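Local coordinates for protein inorganic pyrophosphatase (Anaplasma phagocytophilum, PDB 3LD3) that probably hydrolyses inorganic pyrophosphate to two phosphate ions with magnesium as cofactor, working as a homohexamer, at residues V39-S44 / A105-R110; Y73-G78 / D92-A97; R110-L115 / K126-P131. One frame throughout, in Å; residues are numbered along the deposited sequence.

Contact 1: V39-S44 / A105-R110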
ATOM      1  N   VAL A  39      -5.152 -24.018  -5.657  1.00  6.82           N
ATOM      2  CA  VAL A  39      -6.143 -22.961  -5.636  1.00  7.13           C
ATOM      3  C   VAL A  39      -5.615 -21.824  -6.504  1.00  7.57           C
ATOM      4  O   VAL A  39      -4.523 -21.345  -6.276  1.00  7.63           O
ATOM      5  CB  VAL A  39      -6.444 -22.469  -4.204  1.00  7.23           C
ATOM      6  CG1 VAL A  39      -7.480 -21.303  -4.214  1.00  6.84           C
ATOM      7  CG2 VAL A  39      -6.966 -23.668  -3.339  1.00  7.07           C
ATOM      8  N   VAL A  40      -6.430 -21.407  -7.466  1.00  7.69           N
ATOM      9  CA  VAL A  40      -6.183 -20.206  -8.265  1.00  7.21           C
ATOM     10  C   VAL A  40      -6.847 -19.056  -7.512  1.00  7.83           C
ATOM     11  O   VAL A  40      -8.074 -19.064  -7.328  1.00  7.90           O
ATOM     12  CB  VAL A  40      -6.782 -20.334  -9.685  1.00  7.28           C
ATOM     13  CG1 VAL A  40      -6.626 -19.015 -10.482  1.00  7.66           C
ATOM     14  CG2 VAL A  40      -6.166 -21.474 -10.448  1.00  7.22           C
ATOM     15  N   ILE A  41      -6.044 -18.094  -7.065  1.00  7.36           N
ATOM     16  CA  ILE A  41      -6.514 -16.963  -6.278  1.00  6.40           C
ATOM     17  C   ILE A  41      -7.226 -15.975  -7.186  1.00  7.92           C
ATOM     18  O   ILE A  41      -6.736 -15.641  -8.283  1.00  7.81           O
ATOM     19  CB  ILE A  41      -5.363 -16.283  -5.477  1.00  6.51           C
ATOM     20  CG1 ILE A  41      -4.724 -17.264  -4.498  1.00  7.58           C
ATOM     21  CG2 ILE A  41      -5.851 -15.012  -4.729  1.00  6.47           C
ATOM     22  CD1 ILE A  41      -5.750 -17.918  -3.515  1.00  7.84           C
ATOM     23  N   GLU A  42      -8.404 -15.567  -6.745  1.00  7.31           N
ATOM     24  CA  GLU A  42      -9.174 -14.498  -7.402  1.00  7.64           C
ATOM     25  C   GLU A  42      -9.159 -13.197  -6.627  1.00  7.36           C
ATOM     26  O   GLU A  42      -9.170 -12.115  -7.251  1.00  7.85           O
ATOM     27  CB  GLU A  42     -10.622 -14.963  -7.633  1.00  7.30           C
ATOM     28  CG  GLU A  42     -10.669 -16.088  -8.688  1.00  9.59           C
ATOM     29  CD  GLU A  42     -12.033 -16.718  -8.808  1.00 14.12           C
ATOM     30  OE1 GLU A  42     -12.591 -17.015  -7.743  1.00 15.08           O
ATOM     31  OE2 GLU A  42     -12.513 -16.911  -9.946  1.00 14.87           O
ATOM     32  N   VAL A  43      -9.202 -13.267  -5.297  1.00  7.23           N
ATOM     33  CA  VAL A  43      -9.196 -12.081  -4.457  1.00  7.19           C
ATOM     34  C   VAL A  43      -8.156 -12.227  -3.362  1.00  7.65           C
ATOM     35  O   VAL A  43      -8.139 -13.249  -2.626  1.00  8.07           O
ATOM     36  CB  VAL A  43     -10.602 -11.797  -3.797  1.00  7.69           C
ATOM     37  CG1 VAL A  43     -10.552 -10.539  -2.915  1.00  9.10           C
ATOM     38  CG2 VAL A  43     -11.689 -11.633  -4.864  1.00  7.09           C
ATOM     39  N   SER A  44      -7.320 -11.210  -3.210  1.00  6.79           N
ATOM     40  CA  SER A  44      -6.276 -11.219  -2.202  1.00  8.14           C
ATOM     41  C   SER A  44      -6.829 -10.943  -0.810  1.00  8.12           C
ATOM     42  O   SER A  44      -7.737 -10.132  -0.638  1.00  7.70           O
ATOM     43  CB  SER A  44      -5.227 -10.151  -2.497  1.00  8.99           C
ATOM     44  OG  SER A  44      -4.621 -10.340  -3.757  1.00  9.43           O
ATOM     45  N   ALA A 105      -2.409 -15.910  -9.262  1.00  8.60           N
ATOM     46  CA  ALA A 105      -1.406 -16.860  -8.784  1.00  7.89           C
ATOM     47  C   ALA A 105      -2.060 -18.150  -8.278  1.00  8.60           C
ATOM     48  O   ALA A 105      -3.184 -18.149  -7.822  1.00  9.26           O
ATOM     49  CB  ALA A 105      -0.561 -16.255  -7.696  1.00  8.64           C
ATOM     50  N   VAL A 106      -1.317 -19.229  -8.363  1.00  6.86           N
ATOM     51  CA  VAL A 106      -1.768 -20.554  -7.946  1.00  7.57           C
ATOM     52  C   VAL A 106      -1.004 -20.917  -6.693  1.00  7.73           C
ATOM     53  O   VAL A 106       0.216 -20.705  -6.601  1.00  7.58           O
ATOM     54  CB  VAL A 106      -1.521 -21.624  -9.002  1.00  7.52           C
ATOM     55  CG1 VAL A 106      -2.253 -22.936  -8.598  1.00 10.22           C
ATOM     56  CG2 VAL A 106      -1.955 -21.140 -10.386  1.00  9.86           C
ATOM     57  N   ILE A 107      -1.701 -21.476  -5.710  1.00  7.67           N
ATOM     58  CA  ILE A 107      -1.028 -21.885  -4.474  1.00  7.33           C
ATOM     59  C   ILE A 107      -1.516 -23.266  -4.057  1.00  7.28           C
ATOM     60  O   ILE A 107      -2.693 -23.580  -4.199  1.00  8.16           O
ATOM     61  CB  ILE A 107      -1.211 -20.827  -3.351  1.00  6.99           C
ATOM     62  CG1 ILE A 107      -0.466 -21.207  -2.055  1.00  7.70           C
ATOM     63  CG2 ILE A 107      -2.718 -20.552  -3.043  1.00  6.70           C
ATOM     64  CD1 ILE A 107      -0.497 -20.118  -0.990  1.00  6.95           C
ATOM     65  N   CYS A 108      -0.576 -24.075  -3.568  1.00  7.50           N
ATOM     66  CA  CYS A 108      -0.815 -25.413  -3.055  1.00  7.42           C
ATOM     67  C   CYS A 108      -1.172 -25.328  -1.572  1.00  7.74           C
ATOM     68  O   CYS A 108      -0.419 -24.781  -0.746  1.00  7.87           O
ATOM     69  CB  CYS A 108       0.409 -26.296  -3.310  1.00  8.14           C
ATOM     70  SG  CYS A 108       0.145 -28.007  -2.797  1.00 10.98           S
ATOM     71  N   VAL A 109      -2.346 -25.860  -1.229  1.00  7.96           N
ATOM     72  CA  VAL A 109      -2.896 -25.686   0.102  1.00  8.45           C
ATOM     73  C   VAL A 109      -3.432 -26.999   0.680  1.00  8.62           C
ATOM     74  O   VAL A 109      -3.691 -27.954  -0.044  1.00  8.41           O
ATOM     75  CB  VAL A 109      -4.045 -24.639   0.108  1.00  7.86           C
ATOM     76  CG1 VAL A 109      -3.553 -23.300  -0.596  1.00  7.86           C
ATOM     77  CG2 VAL A 109      -5.305 -25.189  -0.629  1.00  9.03           C
ATOM     78  N   ARG A 110      -3.559 -26.994   1.998  1.00  8.82           N
ATOM     79  CA  ARG A 110      -4.097 -28.115   2.751  1.00 10.10           C
ATOM     80  C   ARG A 110      -5.440 -27.686   3.315  1.00  9.28           C
ATOM     81  O   ARG A 110      -5.474 -26.742   4.096  1.00  8.80           O
ATOM     82  CB  ARG A 110      -3.240 -28.403   3.977  1.00 11.35           C
ATOM     83  CG  ARG A 110      -1.943 -29.011   3.779  1.00 16.78           C
ATOM     84  CD  ARG A 110      -1.492 -29.560   5.147  1.00 22.00           C
ATOM     85  NE  ARG A 110      -1.013 -28.537   6.094  1.00 21.36           N
ATOM     86  CZ  ARG A 110      -1.610 -28.220   7.246  1.00 15.80           C
ATOM     87  NH1 ARG A 110      -2.757 -28.729   7.574  1.00 16.09           N
ATOM     88  NH2 ARG A 110      -1.050 -27.352   8.056  1.00 19.57           N
TER
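Val-39 and Val-109 meet methyl to methyl, CG2 of Val-39 lying 3.5 Å from CG2 of Val-109, and the two short side chains cross at about a right angle. The rotation of Val-109 (chi1 -52°) makes this possible, placing that methyl between its own backbone N and carbonyl carbon, where it reaches Val-39. Ile-41 approaches Ile-107 at a slant: its CD1 ends 4.0 Å from the branch methyl CG2 of Ile-107, while the longer CG1 arm of Ile-107 points off in another direction. On the reverse face Val-40 and Val-106 are more loosely apposed, with 4.2 Å between their CG2 atoms.

The backbones fix these meetings. Val-39 and Ile-107 form an antiparallel hydrogen-bonded pair, and Ile-41 N gives an almost straight bond of 3.0 Å to Ala-105 O. The N-to-C directions of the two short strands differ by 138°, an antiparallel pair with a strong twist. Val-93 and Val-95 also pack on Val-39, whereas Trp-62 and Phe-66 of a second subunit pack on Val-106 and Ile-107. Just past Ile-41, Glu-42 and Val-43 form a classic beta bulge opposite Tyr-77. Twisted strands closing round an aliphatic interior are characteristic of the OB-like barrel of family I pyrophosphatases.

Contact 2: Y73-G78 / D92-A97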
ATOM      1  N   TYR A  73     -12.541  -9.517   1.916  1.00  8.28           N
ATOM      2  CA  TYR A  73     -12.306 -10.963   2.087  1.00  9.29           C
ATOM      3  C   TYR A  73     -11.275 -11.217   3.190  1.00 10.53           C
ATOM      4  O   TYR A  73     -10.160 -10.719   3.123  1.00 11.99           O
ATOM      5  CB  TYR A  73     -11.882 -11.580   0.754  1.00  9.87           C
ATOM      6  CG  TYR A  73     -13.067 -11.830  -0.156  1.00  9.49           C
ATOM      7  CD1 TYR A  73     -13.661 -13.101  -0.205  1.00 11.72           C
ATOM      8  CD2 TYR A  73     -13.612 -10.808  -0.923  1.00 11.49           C
ATOM      9  CE1 TYR A  73     -14.772 -13.340  -1.027  1.00 13.96           C
ATOM     10  CE2 TYR A  73     -14.732 -11.022  -1.741  1.00 13.15           C
ATOM     11  CZ  TYR A  73     -15.298 -12.308  -1.772  1.00 13.74           C
ATOM     12  OH  TYR A  73     -16.379 -12.500  -2.593  1.00 18.34           O
ATOM     13  N   PRO A  74     -11.639 -12.013   4.214  1.00 12.19           N
ATOM     14  CA  PRO A  74     -10.725 -12.191   5.356  1.00 13.37           C
ATOM     15  C   PRO A  74      -9.559 -13.166   5.134  1.00 13.24           C
ATOM     16  O   PRO A  74      -8.669 -13.310   6.000  1.00 15.61           O
ATOM     17  CB  PRO A  74     -11.658 -12.669   6.456  1.00 13.30           C
ATOM     18  CG  PRO A  74     -12.756 -13.380   5.772  1.00 13.07           C
ATOM     19  CD  PRO A  74     -12.978 -12.544   4.504  1.00 12.23           C
ATOM     20  N   CYS A  75      -9.582 -13.854   3.999  1.00 12.31           N
ATOM     21  CA  CYS A  75      -8.500 -14.734   3.557  1.00 11.89           C
ATOM     22  C   CYS A  75      -8.364 -14.456   2.065  1.00 10.62           C
ATOM     23  O   CYS A  75      -9.242 -13.844   1.459  1.00  9.58           O
ATOM     24  CB  CYS A  75      -8.837 -16.219   3.747  1.00 10.79           C
ATOM     25  SG  CYS A  75      -9.307 -16.699   5.370  1.00 13.84           S
ATOM     26  N   ASN A  76      -7.279 -14.935   1.470  1.00  9.35           N
ATOM     27  CA  ASN A  76      -7.231 -15.057   0.041  1.00  9.13           C
ATOM     28  C   ASN A  76      -8.378 -15.960  -0.389  1.00  9.57           C
ATOM     29  O   ASN A  76      -8.777 -16.884   0.346  1.00 10.99           O
ATOM     30  CB  ASN A  76      -5.891 -15.653  -0.389  1.00  7.49           C
ATOM     31  CG  ASN A  76      -4.743 -14.846   0.105  1.00  9.33           C
ATOM     32  OD1 ASN A  76      -4.501 -13.739  -0.386  1.00  8.31           O
ATOM     33  ND2 ASN A  76      -4.050 -15.344   1.118  1.00  7.94           N
ATOM     34  N   TYR A  77      -8.968 -15.654  -1.525  1.00  9.32           N
ATOM     35  CA  TYR A  77     -10.118 -16.388  -2.019  1.00  9.13           C
ATOM     36  C   TYR A  77      -9.963 -16.807  -3.468  1.00  8.95           C
ATOM     37  O   TYR A  77      -9.622 -16.014  -4.336  1.00  8.48           O
ATOM     38  CB  TYR A  77     -11.355 -15.526  -1.850  1.00  9.21           C
ATOM     39  CG  TYR A  77     -12.661 -16.152  -2.243  1.00 10.43           C
ATOM     40  CD1 TYR A  77     -13.288 -17.050  -1.395  1.00 12.83           C
ATOM     41  CD2 TYR A  77     -13.291 -15.812  -3.432  1.00 11.95           C
ATOM     42  CE1 TYR A  77     -14.518 -17.595  -1.726  1.00 14.06           C
ATOM     43  CE2 TYR A  77     -14.510 -16.370  -3.786  1.00 15.62           C
ATOM     44  CZ  TYR A  77     -15.123 -17.253  -2.911  1.00 13.45           C
ATOM     45  OH  TYR A  77     -16.336 -17.820  -3.248  1.00 15.89           O
ATOM     46  N   GLY A  78     -10.243 -18.070  -3.738  1.00  8.46           N
ATOM     47  CA  GLY A  78     -10.217 -18.551  -5.091  1.00  8.60           C
ATOM     48  C   GLY A  78     -10.879 -19.891  -5.226  1.00  8.91           C
ATOM     49  O   GLY A  78     -11.779 -20.227  -4.435  1.00  8.66           O
ATOM     50  N   ASP A  92     -14.949 -23.418  -4.010  1.00 12.44           N
ATOM     51  CA  ASP A  92     -14.381 -22.167  -3.533  1.00 11.63           C
ATOM     52  C   ASP A  92     -13.585 -22.421  -2.264  1.00 11.13           C
ATOM     53  O   ASP A  92     -14.016 -23.179  -1.379  1.00 10.20           O
ATOM     54  CB  ASP A  92     -15.491 -21.175  -3.244  1.00 12.58           C
ATOM     55  CG  ASP A  92     -16.248 -20.779  -4.503  1.00 16.70           C
ATOM     56  OD1 ASP A  92     -15.600 -20.623  -5.564  1.00 19.75           O
ATOM     57  OD2 ASP A  92     -17.490 -20.652  -4.411  1.00 22.59           O
ATOM     58  N   VAL A  93     -12.423 -21.774  -2.171  1.00  9.07           N
ATOM     59  CA  VAL A  93     -11.530 -21.921  -1.046  1.00  8.51           C
ATOM     60  C   VAL A  93     -11.067 -20.564  -0.518  1.00  7.94           C
ATOM     61  O   VAL A  93     -10.593 -19.701  -1.288  1.00  8.82           O
ATOM     62  CB  VAL A  93     -10.281 -22.764  -1.430  1.00  7.88           C
ATOM     63  CG1 VAL A  93      -9.412 -23.096  -0.178  1.00  7.57           C
ATOM     64  CG2 VAL A  93     -10.703 -24.060  -2.142  1.00 10.19           C
ATOM     65  N   LEU A  94     -11.128 -20.435   0.803  1.00  7.42           N
ATOM     66  CA  LEU A  94     -10.499 -19.384   1.565  1.00  7.76           C
ATOM     67  C   LEU A  94      -9.120 -19.878   2.005  1.00  7.66           C
ATOM     68  O   LEU A  94      -8.986 -20.863   2.738  1.00  6.50           O
ATOM     69  CB  LEU A  94     -11.332 -19.049   2.807  1.00  7.49           C
ATOM     70  CG  LEU A  94     -12.709 -18.411   2.510  1.00 10.76           C
ATOM     71  CD1 LEU A  94     -13.758 -18.797   3.617  1.00 15.03           C
ATOM     72  CD2 LEU A  94     -12.561 -16.946   2.352  1.00 14.50           C
ATOM     73  N   VAL A  95      -8.082 -19.199   1.542  1.00  7.28           N
ATOM     74  CA  VAL A  95      -6.696 -19.583   1.882  1.00  6.76           C
ATOM     75  C   VAL A  95      -6.094 -18.558   2.850  1.00  7.74           C
ATOM     76  O   VAL A  95      -5.793 -17.426   2.485  1.00  7.96           O
ATOM     77  CB  VAL A  95      -5.812 -19.701   0.602  1.00  6.04           C
ATOM     78  CG1 VAL A  95      -4.393 -20.126   0.993  1.00  7.60           C
ATOM     79  CG2 VAL A  95      -6.400 -20.649  -0.378  1.00  6.72           C
ATOM     80  N   LEU A  96      -5.962 -18.939   4.111  1.00  7.82           N
ATOM     81  CA  LEU A  96      -5.335 -18.104   5.105  1.00  9.69           C
ATOM     82  C   LEU A  96      -3.848 -18.152   4.866  1.00  9.69           C
ATOM     83  O   LEU A  96      -3.307 -19.228   4.682  1.00 11.29           O
ATOM     84  CB  LEU A  96      -5.673 -18.613   6.520  1.00 10.72           C
ATOM     85  CG  LEU A  96      -5.006 -17.848   7.668  1.00 12.70           C
ATOM     86  CD1 LEU A  96      -5.371 -16.365   7.728  1.00 15.89           C
ATOM     87  CD2 LEU A  96      -5.359 -18.613   8.976  1.00 14.55           C
ATOM     88  N   ALA A  97      -3.182 -17.003   4.821  1.00  8.36           N
ATOM     89  CA  ALA A  97      -1.718 -16.926   4.659  1.00  7.98           C
ATOM     90  C   ALA A  97      -1.148 -15.729   5.391  1.00  7.89           C
ATOM     91  O   ALA A  97      -1.897 -14.857   5.842  1.00  8.79           O
ATOM     92  CB  ALA A  97      -1.314 -16.879   3.166  1.00  7.55           C
TER
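Tyr-77 reaches along the strand 92-95 from Leu-94 to Asp-92, and its atoms can be read off in that order. With CG anti to the backbone N (chi1 -177°), the bond from CB carries the ring over the neighbouring strand on the face shared with Leu-94. CD1 touches Leu-94 CD2 obliquely, at 3.8 Å, and stands as near to Val-93 O. Further out, CE1 and CZ each come to 4.0 Å from Asp-92 CB. The tip, OH, lies 3.2 Å from Asp-92 CG, with ring and carboxylate planes turned 39° from each other. Tyr-73 lays its CE1 3.7 Å above one face of the ring, toward the rim. Lys-126 NZ then ties the two polar ends together, hydrogen-bonded to Tyr-77 OH and salt-bridged to Asp-92 OD2.

At the other end of the pair, Asn-76 reaches across to its pairing partner: its ND2 donates to Val-95 O at 3.0 Å, and its own N adds a weak bond to the same oxygen. Its OD1 accepts from the backbone N atoms of Gln-45 and Val-101, so both ends of the amide are held. One residue beyond Tyr-77, Gly-78 and Val-93 exchange two backbone bonds, Val-93 N to Gly-78 O being 2.8 Å.

Tyr-77 is predicted to bind substrate and Asp-92 magnesium, and a phosphate ion, probably from the crystallisation liquor, lies about 4 Å from the tyrosine side chain (nearest atoms), consistent with a wall of the active site. Helix 150-162 covers Leu-94 through Ile-156 and Phe-160, strand 122-131 runs parallel beside 92-95, and strand 37-41 flanks strand 76-79 on its other edge.

Contact 3: R110-L115 / K126-P131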
ATOM      1  N   ARG A 110      -3.559 -26.994   1.998  1.00  8.82           N
ATOM      2  CA  ARG A 110      -4.097 -28.115   2.751  1.00 10.10           C
ATOM      3  C   ARG A 110      -5.440 -27.686   3.315  1.00  9.28           C
ATOM      4  O   ARG A 110      -5.474 -26.742   4.096  1.00  8.80           O
ATOM      5  CB  ARG A 110      -3.240 -28.403   3.977  1.00 11.35           C
ATOM      6  CG  ARG A 110      -1.943 -29.011   3.779  1.00 16.78           C
ATOM      7  CD  ARG A 110      -1.492 -29.560   5.147  1.00 22.00           C
ATOM      8  NE  ARG A 110      -1.013 -28.537   6.094  1.00 21.36           N
ATOM      9  CZ  ARG A 110      -1.610 -28.220   7.246  1.00 15.80           C
ATOM     10  NH1 ARG A 110      -2.757 -28.729   7.574  1.00 16.09           N
ATOM     11  NH2 ARG A 110      -1.050 -27.352   8.056  1.00 19.57           N
ATOM     12  N   PRO A 111      -6.544 -28.355   2.929  1.00  9.95           N
ATOM     13  CA  PRO A 111      -7.850 -28.048   3.551  1.00  9.67           C
ATOM     14  C   PRO A 111      -7.866 -28.348   5.040  1.00  9.51           C
ATOM     15  O   PRO A 111      -7.367 -29.418   5.476  1.00  9.08           O
ATOM     16  CB  PRO A 111      -8.824 -28.982   2.825  1.00 10.10           C
ATOM     17  CG  PRO A 111      -8.125 -29.367   1.584  1.00 11.85           C
ATOM     18  CD  PRO A 111      -6.672 -29.400   1.907  1.00 10.57           C
ATOM     19  N   VAL A 112      -8.444 -27.445   5.816  1.00  9.09           N
ATOM     20  CA  VAL A 112      -8.553 -27.640   7.269  1.00  9.29           C
ATOM     21  C   VAL A 112      -9.998 -27.642   7.779  1.00  9.41           C
ATOM     22  O   VAL A 112     -10.241 -27.978   8.952  1.00 10.13           O
ATOM     23  CB  VAL A 112      -7.693 -26.645   8.105  1.00  9.18           C
ATOM     24  CG1 VAL A 112      -6.203 -26.786   7.732  1.00 11.21           C
ATOM     25  CG2 VAL A 112      -8.199 -25.165   8.008  1.00  8.66           C
ATOM     26  N   GLY A 113     -10.949 -27.304   6.924  1.00  9.15           N
ATOM     27  CA  GLY A 113     -12.344 -27.294   7.327  1.00 10.05           C
ATOM     28  C   GLY A 113     -13.204 -26.759   6.217  1.00  9.91           C
ATOM     29  O   GLY A 113     -12.728 -26.401   5.125  1.00  9.66           O
ATOM     30  N   VAL A 114     -14.488 -26.716   6.477  1.00  9.50           N
ATOM     31  CA  VAL A 114     -15.421 -26.186   5.508  1.00  9.28           C
ATOM     32  C   VAL A 114     -16.593 -25.545   6.224  1.00 10.49           C
ATOM     33  O   VAL A 114     -17.091 -26.102   7.208  1.00 10.36           O
ATOM     34  CB  VAL A 114     -15.846 -27.270   4.513  1.00  9.88           C
ATOM     35  CG1 VAL A 114     -16.359 -28.530   5.225  1.00  8.70           C
ATOM     36  CG2 VAL A 114     -16.820 -26.714   3.510  1.00  9.77           C
ATOM     37  N   LEU A 115     -16.991 -24.368   5.745  1.00 10.01           N
ATOM     38  CA  LEU A 115     -18.137 -23.682   6.296  1.00 10.38           C
ATOM     39  C   LEU A 115     -19.292 -23.968   5.367  1.00 10.92           C
ATOM     40  O   LEU A 115     -19.280 -23.577   4.193  1.00 10.20           O
ATOM     41  CB  LEU A 115     -17.890 -22.177   6.406  1.00 10.31           C
ATOM     42  CG  LEU A 115     -18.984 -21.338   7.036  1.00 10.89           C
ATOM     43  CD1 LEU A 115     -19.331 -21.826   8.459  1.00 11.05           C
ATOM     44  CD2 LEU A 115     -18.552 -19.829   7.017  1.00  9.73           C
ATOM     45  N   LYS A 126     -17.842 -23.178   1.673  1.00 13.34           N
ATOM     46  CA  LYS A 126     -16.541 -22.524   1.508  1.00 12.49           C
ATOM     47  C   LYS A 126     -15.495 -23.324   2.273  1.00 10.94           C
ATOM     48  O   LYS A 126     -15.555 -23.420   3.476  1.00 10.95           O
ATOM     49  CB  LYS A 126     -16.587 -21.095   2.034  1.00 12.23           C
ATOM     50  CG  LYS A 126     -17.633 -20.194   1.340  1.00 14.98           C
ATOM     51  CD  LYS A 126     -17.498 -20.163  -0.202  1.00 15.99           C
ATOM     52  CE  LYS A 126     -18.633 -19.274  -0.776  1.00 15.18           C
ATOM     53  NZ  LYS A 126     -18.828 -19.407  -2.216  1.00 16.60           N
ATOM     54  N   VAL A 127     -14.551 -23.918   1.554  1.00  9.51           N
ATOM     55  CA  VAL A 127     -13.466 -24.647   2.169  1.00  8.71           C
ATOM     56  C   VAL A 127     -12.481 -23.622   2.747  1.00  8.72           C
ATOM     57  O   VAL A 127     -12.242 -22.569   2.134  1.00  9.02           O
ATOM     58  CB  VAL A 127     -12.770 -25.546   1.125  1.00  8.80           C
ATOM     59  CG1 VAL A 127     -11.463 -26.208   1.680  1.00  7.58           C
ATOM     60  CG2 VAL A 127     -13.718 -26.622   0.631  1.00 10.64           C
ATOM     61  N   LEU A 128     -11.970 -23.903   3.937  1.00  7.34           N
ATOM     62  CA  LEU A 128     -10.895 -23.161   4.567  1.00  7.97           C
ATOM     63  C   LEU A 128      -9.591 -23.953   4.515  1.00  8.49           C
ATOM     64  O   LEU A 128      -9.563 -25.128   4.851  1.00  8.22           O
ATOM     65  CB  LEU A 128     -11.218 -22.836   6.022  1.00  8.73           C
ATOM     66  CG  LEU A 128     -10.207 -21.990   6.808  1.00  8.48           C
ATOM     67  CD1 LEU A 128     -10.033 -20.564   6.208  1.00  8.26           C
ATOM     68  CD2 LEU A 128     -10.562 -21.875   8.332  1.00  9.67           C
ATOM     69  N   ALA A 129      -8.525 -23.298   4.053  1.00  7.71           N
ATOM     70  CA  ALA A 129      -7.232 -23.964   3.870  1.00  7.40           C
ATOM     71  C   ALA A 129      -6.068 -23.082   4.351  1.00  7.25           C
ATOM     72  O   ALA A 129      -6.202 -21.854   4.500  1.00  7.96           O
ATOM     73  CB  ALA A 129      -7.031 -24.366   2.386  1.00  7.22           C
ATOM     74  N   VAL A 130      -4.926 -23.723   4.573  1.00  7.55           N
ATOM     75  CA  VAL A 130      -3.679 -23.038   4.875  1.00  7.66           C
ATOM     76  C   VAL A 130      -2.661 -23.497   3.841  1.00  7.91           C
ATOM     77  O   VAL A 130      -2.870 -24.524   3.182  1.00  9.57           O
ATOM     78  CB  VAL A 130      -3.188 -23.292   6.307  1.00  8.41           C
ATOM     79  CG1 VAL A 130      -4.213 -22.754   7.382  1.00  8.52           C
ATOM     80  CG2 VAL A 130      -2.911 -24.778   6.574  1.00  8.10           C
ATOM     81  N   PRO A 131      -1.562 -22.752   3.660  1.00  7.40           N
ATOM     82  CA  PRO A 131      -0.563 -23.216   2.686  1.00  7.62           C
ATOM     83  C   PRO A 131      -0.019 -24.596   3.047  1.00  8.57           C
ATOM     84  O   PRO A 131       0.081 -24.932   4.231  1.00  9.04           O
ATOM     85  CB  PRO A 131       0.533 -22.165   2.804  1.00  7.68           C
ATOM     86  CG  PRO A 131      -0.158 -20.953   3.314  1.00  6.20           C
ATOM     87  CD  PRO A 131      -1.161 -21.476   4.268  1.00  7.49           C
TER
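Val-112 wedges against two residues of the facing strand. Its CG2 rests 3.9 Å from Leu-128 CG, the two side chains meeting at a slant, while its CG1 touches Val-130 CG2 at 4.0 Å, crossing at about a right angle. That same methyl of Val-130 also supports Arg-110: it sits 3.5 Å above one face of the guanidinium, toward the rim beside NH2. A bend in the arginine chain (chi3 -76°) turns the group back over the valine, and a hydrogen bond from NH1 to Ile-142 O helps to hold it there. On the other face of the sheet, Pro-111 CB packs on Val-127 CG1 at 4.0 Å.

A bulge positions this first shell. Two residues, Val-112 and Gly-113, stand against the single residue Leu-128, whose O takes a straight bond of 2.7 Å from Val-112 N and a weak one of 3.3 Å from Gly-113 N. The extra residue moves the register by one, and Val-112, with psi at -8°, leaves the regular extended course. Regular pairing resumes on either side: Arg-110 and Val-130 exchange backbone bonds, and so do Leu-115 and Lys-126.

Further out, Trp-177 of strand 172-179 touches both Leu-115 and Leu-128, and Leu-153 of helix 150-162 packs on Leu-128. The side chain of Lys-126 departs from the pair, its NZ forming a salt bridge with Asp-124, a predicted magnesium ligand, besides the one to Asp-92. This is a beta hairpin with a classic bulge, which probably helps the long strands coil, consistent with the closed barrel of this family.

Overall arrangement
All three contacts are buried and belong to one curled sheet, so they differ in chemistry more than in depth. Contacts 1 and 3 use successive parts of strand 106-119 and share Arg-110. Contact 2 joins the strands between them: Tyr-77 pairs with the bulge at Glu-42 and Val-43, and Leu-94 bonds through its backbone to Val-127 and Ala-129. Contact 1 is almost wholly aliphatic and meets the second subunit through three residues, where contacts 2 and 3 each offer it one. Contact 3 is mainly aliphatic, with Arg-110 at one end and Lys-126 reaching the predicted metal site at the other. Contact 2, nearest the centre of the chain, carries predicted substrate and magnesium ligands themselves.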